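PDB 5MDM: glycoprotein from Chandipura virus, which probably attaches the virus to host receptors for endocytic uptake and, triggered by the acidic pH of the endosome, changes shape to fuse the viral and endosomal membranes. Local coordinates for residues I4-E8 with D359-Q363; P131-G135 with D145-V149; P302-S306 with I372-L378. Numbering follows the deposited sequence.

Interaction 1 of 3, residues I4-E8 with D359-Q363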
loop_
_atom_site.group_PDB
_atom_site.type_symbol
_atom_site.label_atom_id
_atom_site.label_comp_id
_atom_site.label_asym_id
_atom_site.label_seq_id
_atom_site.Cartn_x
_atom_site.Cartn_y
_atom_site.Cartn_z
ATOM N N ILE A 4 2.661 20.868 10.860
ATOM C CA ILE A 4 1.836 20.914 12.052
ATOM C C ILE A 4 0.992 22.163 11.966
ATOM O O ILE A 4 1.301 23.079 11.199
ATOM C CB ILE A 4 2.680 21.012 13.335
ATOM C CG1 ILE A 4 3.609 22.225 13.267
ATOM C CG2 ILE A 4 3.469 19.733 13.574
ATOM C CD1 ILE A 4 4.328 22.505 14.558
ATOM N N ALA A 5 -0.082 22.193 12.743
ATOM C CA ALA A 5 -0.833 23.422 12.933
ATOM C C ALA A 5 -0.415 23.945 14.293
ATOM O O ALA A 5 -0.485 23.224 15.288
ATOM C CB ALA A 5 -2.324 23.165 12.881
ATOM N N PHE A 6 0.036 25.191 14.328
ATOM C CA PHE A 6 0.668 25.731 15.520
ATOM C C PHE A 6 0.284 27.196 15.694
ATOM O O PHE A 6 0.069 27.894 14.708
ATOM C CB PHE A 6 2.183 25.589 15.376
ATOM C CG PHE A 6 2.931 25.721 16.663
ATOM C CD1 PHE A 6 3.572 26.903 16.991
ATOM C CD2 PHE A 6 2.992 24.661 17.550
ATOM C CE1 PHE A 6 4.260 27.023 18.179
ATOM C CE2 PHE A 6 3.676 24.773 18.737
ATOM C CZ PHE A 6 4.311 25.957 19.056
ATOM N N PRO A 7 0.181 27.670 16.945
ATOM C CA PRO A 7 -0.101 29.096 17.146
ATOM C C PRO A 7 0.938 29.976 16.448
ATOM O O PRO A 7 2.136 29.698 16.529
ATOM C CB PRO A 7 -0.032 29.264 18.672
ATOM C CG PRO A 7 0.669 28.041 19.175
ATOM C CD PRO A 7 0.285 26.950 18.223
ATOM N N GLU A 8 0.477 31.011 15.751
ATOM C CA GLU A 8 1.361 31.843 14.939
ATOM C C GLU A 8 2.393 32.608 15.766
ATOM O O GLU A 8 3.582 32.589 15.453
ATOM C CB GLU A 8 0.550 32.801 14.061
ATOM C CG GLU A 8 -0.514 33.584 14.799
ATOM C CD GLU A 8 -1.373 34.415 13.868
ATOM O OE1 GLU A 8 -1.191 34.323 12.633
ATOM O OE2 GLU A 8 -2.232 35.166 14.378
ATOM N N ASP A 359 11.639 31.420 14.534
ATOM C CA ASP A 359 11.215 31.064 15.881
ATOM C C ASP A 359 9.700 30.958 15.904
ATOM O O ASP A 359 9.003 31.891 15.507
ATOM C CB ASP A 359 11.677 32.115 16.893
ATOM C CG ASP A 359 13.082 31.856 17.411
ATOM O OD1 ASP A 359 13.547 30.698 17.328
ATOM O OD2 ASP A 359 13.712 32.811 17.917
ATOM N N ILE A 360 9.192 29.819 16.363
ATOM C CA ILE A 360 7.753 29.577 16.352
ATOM C C ILE A 360 7.141 29.657 17.746
ATOM O O ILE A 360 5.965 29.990 17.894
ATOM C CB ILE A 360 7.414 28.227 15.694
ATOM C CG1 ILE A 360 7.918 27.062 16.547
ATOM C CG2 ILE A 360 8.017 28.157 14.305
ATOM C CD1 ILE A 360 7.672 25.701 15.924
ATOM N N TRP A 361 7.945 29.353 18.763
ATOM C CA TRP A 361 7.522 29.497 20.153
ATOM C C TRP A 361 8.719 29.718 21.076
ATOM O O TRP A 361 9.727 29.016 20.976
ATOM C CB TRP A 361 6.726 28.276 20.618
ATOM C CG TRP A 361 6.118 28.480 21.966
ATOM C CD1 TRP A 361 6.592 28.023 23.161
ATOM C CD2 TRP A 361 4.930 29.220 22.261
ATOM N NE1 TRP A 361 5.766 28.427 24.182
ATOM C CE2 TRP A 361 4.739 29.167 23.655
ATOM C CE3 TRP A 361 4.008 29.924 21.480
ATOM C CZ2 TRP A 361 3.659 29.784 24.285
ATOM C CZ3 TRP A 361 2.938 30.537 22.106
ATOM C CH2 TRP A 361 2.773 30.464 23.494
ATOM N N THR A 362 8.599 30.685 21.981
ATOM C CA THR A 362 9.710 31.044 22.853
ATOM C C THR A 362 9.285 31.318 24.293
ATOM O O THR A 362 10.112 31.670 25.134
ATOM C CB THR A 362 10.436 32.284 22.330
ATOM O OG1 THR A 362 11.518 32.604 23.212
ATOM C CG2 THR A 362 9.482 33.463 22.270
ATOM N N GLN A 363 7.995 31.157 24.572
ATOM C CA GLN A 363 7.446 31.423 25.900
ATOM C C GLN A 363 7.291 30.125 26.693
ATOM O O GLN A 363 6.201 29.564 26.780
ATOM C CB GLN A 363 6.097 32.134 25.766
ATOM C CG GLN A 363 5.441 32.538 27.072
ATOM C CD GLN A 363 4.010 32.985 26.868
ATOM O OE1 GLN A 363 3.482 32.936 25.756
ATOM N NE2 GLN A 363 3.368 33.424 27.943
#

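Interaction 2 of 3, residues P131-G135 with D145-V149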
loop_
_atom_site.group_PDB
_atom_site.type_symbol
_atom_site.label_atom_id
_atom_site.label_comp_id
_atom_site.label_asym_id
_atom_site.label_seq_id
_atom_site.Cartn_x
_atom_site.Cartn_y
_atom_site.Cartn_z
ATOM N N PRO A 131 -6.293 -5.606 -30.366
ATOM C CA PRO A 131 -6.432 -4.713 -29.210
ATOM C C PRO A 131 -5.084 -4.194 -28.707
ATOM O O PRO A 131 -4.225 -4.984 -28.315
ATOM C CB PRO A 131 -7.085 -5.612 -28.159
ATOM C CG PRO A 131 -7.838 -6.616 -28.936
ATOM C CD PRO A 131 -7.016 -6.874 -30.170
ATOM N N HIS A 132 -4.912 -2.873 -28.739
ATOM C CA HIS A 132 -3.669 -2.231 -28.321
ATOM C C HIS A 132 -3.936 -1.031 -27.408
ATOM O O HIS A 132 -4.621 -0.083 -27.793
ATOM C CB HIS A 132 -2.861 -1.796 -29.546
ATOM C CG HIS A 132 -1.636 -1.002 -29.216
ATOM N ND1 HIS A 132 -0.800 -1.321 -28.168
ATOM C CD2 HIS A 132 -1.103 0.098 -29.801
ATOM C CE1 HIS A 132 0.192 -0.451 -28.118
ATOM N NE2 HIS A 132 0.033 0.420 -29.098
ATOM N N HIS A 133 -3.390 -1.080 -26.198
ATOM C CA HIS A 133 -3.576 -0.005 -25.228
ATOM C C HIS A 133 -2.505 1.076 -25.377
ATOM O O HIS A 133 -1.320 0.770 -25.519
ATOM C CB HIS A 133 -3.563 -0.575 -23.808
ATOM C CG HIS A 133 -3.628 0.463 -22.733
ATOM N ND1 HIS A 133 -2.508 1.114 -22.258
ATOM C CD2 HIS A 133 -4.674 0.952 -22.026
ATOM C CE1 HIS A 133 -2.864 1.966 -21.313
ATOM N NE2 HIS A 133 -4.172 1.885 -21.152
ATOM N N VAL A 134 -2.927 2.338 -25.344
ATOM C CA VAL A 134 -2.003 3.461 -25.479
ATOM C C VAL A 134 -2.087 4.395 -24.276
ATOM O O VAL A 134 -2.998 4.290 -23.457
ATOM C CB VAL A 134 -2.272 4.274 -26.763
ATOM C CG1 VAL A 134 -2.440 3.344 -27.951
ATOM C CG2 VAL A 134 -3.501 5.148 -26.596
ATOM N N GLY A 135 -1.132 5.313 -24.175
ATOM C CA GLY A 135 -1.107 6.254 -23.073
ATOM C C GLY A 135 -1.870 7.526 -23.385
ATOM O O GLY A 135 -2.341 7.712 -24.508
ATOM N N ASP A 145 1.553 7.295 -27.904
ATOM C CA ASP A 145 2.073 5.952 -28.105
ATOM C C ASP A 145 3.102 6.036 -29.222
ATOM O O ASP A 145 2.930 6.819 -30.157
ATOM C CB ASP A 145 0.940 4.994 -28.494
ATOM C CG ASP A 145 1.394 3.544 -28.571
ATOM O OD1 ASP A 145 1.283 2.825 -27.555
ATOM O OD2 ASP A 145 1.862 3.125 -29.649
ATOM N N PRO A 146 4.187 5.252 -29.121
ATOM C CA PRO A 146 5.237 5.242 -30.146
ATOM C C PRO A 146 4.742 4.843 -31.540
ATOM O O PRO A 146 5.358 5.232 -32.533
ATOM C CB PRO A 146 6.242 4.212 -29.613
ATOM C CG PRO A 146 5.507 3.444 -28.555
ATOM C CD PRO A 146 4.549 4.417 -27.964
ATOM N N LEU A 147 3.649 4.089 -31.616
ATOM C CA LEU A 147 3.109 3.654 -32.902
ATOM C C LEU A 147 2.483 4.797 -33.699
ATOM O O LEU A 147 2.339 4.705 -34.916
ATOM C CB LEU A 147 2.076 2.539 -32.715
ATOM C CG LEU A 147 2.556 1.102 -32.500
ATOM C CD1 LEU A 147 3.171 0.910 -31.120
ATOM C CD2 LEU A 147 1.404 0.134 -32.720
ATOM N N PHE A 148 2.104 5.867 -33.010
ATOM C CA PHE A 148 1.453 7.000 -33.660
ATOM C C PHE A 148 2.423 7.807 -34.509
ATOM O O PHE A 148 3.630 7.812 -34.262
ATOM C CB PHE A 148 0.809 7.920 -32.618
ATOM C CG PHE A 148 -0.398 7.331 -31.954
ATOM C CD1 PHE A 148 -0.642 7.553 -30.612
ATOM C CD2 PHE A 148 -1.293 6.561 -32.675
ATOM C CE1 PHE A 148 -1.752 7.012 -30.000
ATOM C CE2 PHE A 148 -2.404 6.019 -32.068
ATOM C CZ PHE A 148 -2.635 6.245 -30.730
ATOM N N VAL A 149 1.884 8.490 -35.513
ATOM C CA VAL A 149 2.671 9.428 -36.296
ATOM C C VAL A 149 2.947 10.667 -35.449
ATOM O O VAL A 149 2.033 11.433 -35.127
ATOM C CB VAL A 149 1.951 9.826 -37.601
ATOM C CG1 VAL A 149 2.706 10.941 -38.314
ATOM C CG2 VAL A 149 1.787 8.612 -38.508
#

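Interaction 3 of 3, residues P302-S306 with I372-L378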
loop_
_atom_site.group_PDB
_atom_site.type_symbol
_atom_site.label_atom_id
_atom_site.label_comp_id
_atom_site.label_asym_id
_atom_site.label_seq_id
_atom_site.Cartn_x
_atom_site.Cartn_y
_atom_site.Cartn_z
ATOM N N PRO A 302 1.897 15.948 28.830
ATOM C CA PRO A 302 2.008 16.722 27.590
ATOM C C PRO A 302 1.152 16.146 26.464
ATOM O O PRO A 302 0.563 16.905 25.693
ATOM C CB PRO A 302 3.492 16.594 27.242
ATOM C CG PRO A 302 4.161 16.479 28.563
ATOM C CD PRO A 302 3.216 15.701 29.441
ATOM N N LEU A 303 1.073 14.821 26.389
ATOM C CA LEU A 303 0.300 14.149 25.348
ATOM C C LEU A 303 -1.195 14.454 25.490
ATOM O O LEU A 303 -1.893 14.764 24.502
ATOM C CB LEU A 303 0.555 12.643 25.404
ATOM C CG LEU A 303 -0.007 11.798 24.261
ATOM C CD1 LEU A 303 0.348 12.404 22.911
ATOM C CD2 LEU A 303 0.517 10.376 24.358
ATOM N N ASP A 304 -1.673 14.374 26.730
ATOM C CA ASP A 304 -3.047 14.737 27.060
ATOM C C ASP A 304 -3.332 16.160 26.598
ATOM O O ASP A 304 -4.396 16.443 26.058
ATOM C CB ASP A 304 -3.294 14.634 28.568
ATOM C CG ASP A 304 -3.096 13.228 29.106
ATOM O OD1 ASP A 304 -3.336 12.250 28.358
ATOM O OD2 ASP A 304 -2.706 13.105 30.291
ATOM N N LEU A 305 -2.370 17.053 26.814
ATOM C CA LEU A 305 -2.493 18.428 26.357
ATOM C C LEU A 305 -2.577 18.508 24.833
ATOM O O LEU A 305 -3.345 19.298 24.280
ATOM C CB LEU A 305 -1.315 19.251 26.857
ATOM C CG LEU A 305 -1.415 19.632 28.323
ATOM C CD1 LEU A 305 -0.152 20.363 28.740
ATOM C CD2 LEU A 305 -2.654 20.487 28.546
ATOM N N SER A 306 -1.785 17.684 24.158
ATOM C CA SER A 306 -1.740 17.702 22.707
ATOM C C SER A 306 -3.047 17.220 22.105
ATOM O O SER A 306 -3.379 17.571 20.975
ATOM C CB SER A 306 -0.603 16.828 22.209
ATOM O OG SER A 306 -0.859 15.465 22.495
ATOM N N ILE A 372 7.701 23.457 29.268
ATOM C CA ILE A 372 6.605 23.053 28.400
ATOM C C ILE A 372 5.992 24.268 27.710
ATOM O O ILE A 372 6.050 25.391 28.226
ATOM C CB ILE A 372 5.514 22.281 29.180
ATOM C CG1 ILE A 372 4.776 21.306 28.266
ATOM C CG2 ILE A 372 4.542 23.238 29.861
ATOM C CD1 ILE A 372 3.722 20.496 28.983
ATOM N N GLY A 373 5.418 24.035 26.534
ATOM C CA GLY A 373 4.800 25.092 25.756
ATOM C C GLY A 373 3.341 24.805 25.469
ATOM O O GLY A 373 2.675 24.122 26.246
ATOM N N PRO A 374 2.833 25.322 24.342
ATOM C CA PRO A 374 1.423 25.139 23.990
ATOM C C PRO A 374 1.138 23.708 23.551
ATOM O O PRO A 374 1.918 23.136 22.791
ATOM C CB PRO A 374 1.230 26.107 22.820
ATOM C CG PRO A 374 2.574 26.206 22.196
ATOM C CD PRO A 374 3.570 26.072 23.311
ATOM N N ASN A 375 0.039 23.144 24.048
ATOM C CA ASN A 375 -0.416 21.819 23.642
ATOM C C ASN A 375 0.623 20.720 23.836
ATOM O O ASN A 375 0.793 19.855 22.971
ATOM C CB ASN A 375 -0.875 21.842 22.187
ATOM C CG ASN A 375 -1.786 23.012 21.884
ATOM O OD1 ASN A 375 -2.541 23.468 22.745
ATOM N ND2 ASN A 375 -1.718 23.509 20.652
ATOM N N GLY A 376 1.322 20.770 24.967
ATOM C CA GLY A 376 2.280 19.738 25.324
ATOM C C GLY A 376 3.544 19.724 24.483
ATOM O O GLY A 376 4.126 18.667 24.233
ATOM N N LEU A 377 3.968 20.897 24.033
ATOM C CA LEU A 377 5.243 21.014 23.346
ATOM C C LEU A 377 6.332 20.926 24.400
ATOM O O LEU A 377 6.330 21.700 25.359
ATOM C CB LEU A 377 5.330 22.343 22.597
ATOM C CG LEU A 377 6.643 22.629 21.867
ATOM C CD1 LEU A 377 7.053 21.445 21.010
ATOM C CD2 LEU A 377 6.513 23.884 21.022
ATOM N N LEU A 378 7.254 19.982 24.242
ATOM C CA LEU A 378 8.274 19.794 25.272
ATOM C C LEU A 378 9.634 20.405 24.949
ATOM O O LEU A 378 10.154 20.245 23.848
ATOM C CB LEU A 378 8.430 18.315 25.631
ATOM C CG LEU A 378 7.504 17.841 26.751
ATOM C CD1 LEU A 378 7.826 16.411 27.140
ATOM C CD2 LEU A 378 7.600 18.767 27.961
#

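Interaction 1 of 3, residues I4-E8 with D359-Q363
Residues 4-7 form an extended strand, whereas 359-363 is an irregular linker between strands 357-359 and 365-367. The two backbones come closest at the end of the strand, where the CA atoms of Glu8 and Ile360 are 6.9 Å apart. That is too wide for main-chain pairing, and side chains fill the gap. Phe6 points its CA-to-CB bond toward the linker, and the t rotamer extends the ring to it: its CE1 lies 3.4 Å from the carbonyl O of Ile360 and 3.7 Å from CB of Trp361. A flat aromatic ring suits this place because it can take CD1 of Ile360 over one face and CB of Trp361 at its edge, near the ring plane. Strand 2-7 belongs to an antiparallel sheet of this class III fusion glycoprotein, with Phe6 hydrogen-bonded through its backbone to Val334 of strand 325-338. The contact thus lays a linker from the central domain against a sheet built partly from the N-terminal strand. Beside Phe6, CG of Pro7 meets CZ3 of Trp361 at 4.5 Å, a loose apolar touch between the pyrrolidine and the six-membered ring of the indole. The indole's polar atom has its own outlet, a weak hydrogen bond from Trp361 NE1 to Gln363 O (2.9 Å). Further along the linker, Gln363 OE1 accepts a hydrogen bond from Leu12 N.

Interaction 2 of 3, residues P131-G135 with D145-V149
Two loops of the fusion domain meet here, 131-135 and 145-149, the first following strand 120-131 and the second strand 142-144; they are closest at the CA atoms of Val134 and Asp145 (5.5 Å). The polar part centres on the Asp145 carboxylate. His132 NE2 reaches both of its oxygens, OD1 at 3.1 Å and OD2 at 3.3 Å, in two weak hydrogen bonds. Asp145 OD2 also accepts a good bond from the backbone N of Leu147 (2.8 Å), an Asx turn, and Phe148 N donates to Asp145 O (3.1 Å) to close a type I beta turn. Aspartate suits the start of this turn because its short side chain can fold back onto the backbone, and Pro146 fits the next position with a phi of -60°. Beside the hydrogen-bonded NE2 of His132, CD1 of Leu147 makes a close van der Waals contact with it at 3.8 Å. The apolar part joins CG1 of Val134 to CZ of Phe148 at 4.0 Å, and CB of Val134 is 3.7 Å from CB of Asp145. Trp167 backs the contact, meeting the Phe148 ring and donating to the backbone O of His132. Val134 is a residue through which the protein interacts with host vimentin, and Leu147 lies about 5 Å, side chain to side chain, from His162, probably a pH sensor of the pre-fusion state. His132 is assigned no such role, but an imidazole hydrogen-bonded to a carboxylate is titratable: if acid protonates the histidine, electrostatic attraction could strengthen the pair.

Interaction 3 of 3, residues P302-S306 with I372-L378
The Pro302 ring overlaps the ends of two aliphatic side chains, its CG lying 4.1 Å from CD1 of Ile372 and 3.9 Å from CD1 of Leu378. These two flank a beta-hairpin loop joining antiparallel strands 370-372 and 378-380, and the short helix 302-306 packs against that loop. Proline suits the first turn of a helix, where its missing N-H costs nothing. Leu305, three residues on and so on the same side of the helix, points at the hairpin: its CD1 meets CD1 of Ile372 at 3.9 Å and its CB rests 3.6 Å from the backbone N of Gly376. Within the loop, Gly373 N donates a hydrogen bond to Leu377 O (2.8 Å), and Asn375 and Gly376 both take positive phi angles, a conformation that asparagine and glycine tolerate best. Glycine is doubly apt at 376, since a CB would fall 1.9 Å from Pro302 O; instead Gly376 CA approaches that oxygen at 3.3 Å in a CA-H...O contact. The same Pro302 O accepts the helical bond from Ser306 N (2.9 Å). Asn375 turns its amide elsewhere, to Tyr319 N and Tyr333 OH, fastening the loop to the neighbouring sheet. The hairpin loop lies in a region that probably takes part in trimerization. In this two-chain assembly, Pro302 and Leu303 pack on Glu402 and Leu403, respectively, of the second subunit. At the helix end, Ser306 CA sits 3.3 Å from Asn375 O, and Ser306 OG, also hydrogen-bonded to His389 NE2, lies a very short 2.4 Å from its acceptor Leu303 O.

Interactions 1 and 3 form one neighbourhood, with centres 12 Å apart. Pro374 joins them, its CD 3.3 Å from Trp361 CE2 and its CG 3.6 Å from Phe6 CZ, so the hairpin loop of 372-378 is packed between helix 302-306 and the N-terminal strand 2-7. Along the chain their segments alternate, bringing the N-terminus together with parts of the central domain. Interaction 2, nested inside the long loop closed by interaction 1, closes before interaction 3 opens. It lies in the fusion domain across the chain's centre, its centre 53 Å from that of interaction 1 and 57 Å from that of interaction 3, which touches the second subunit.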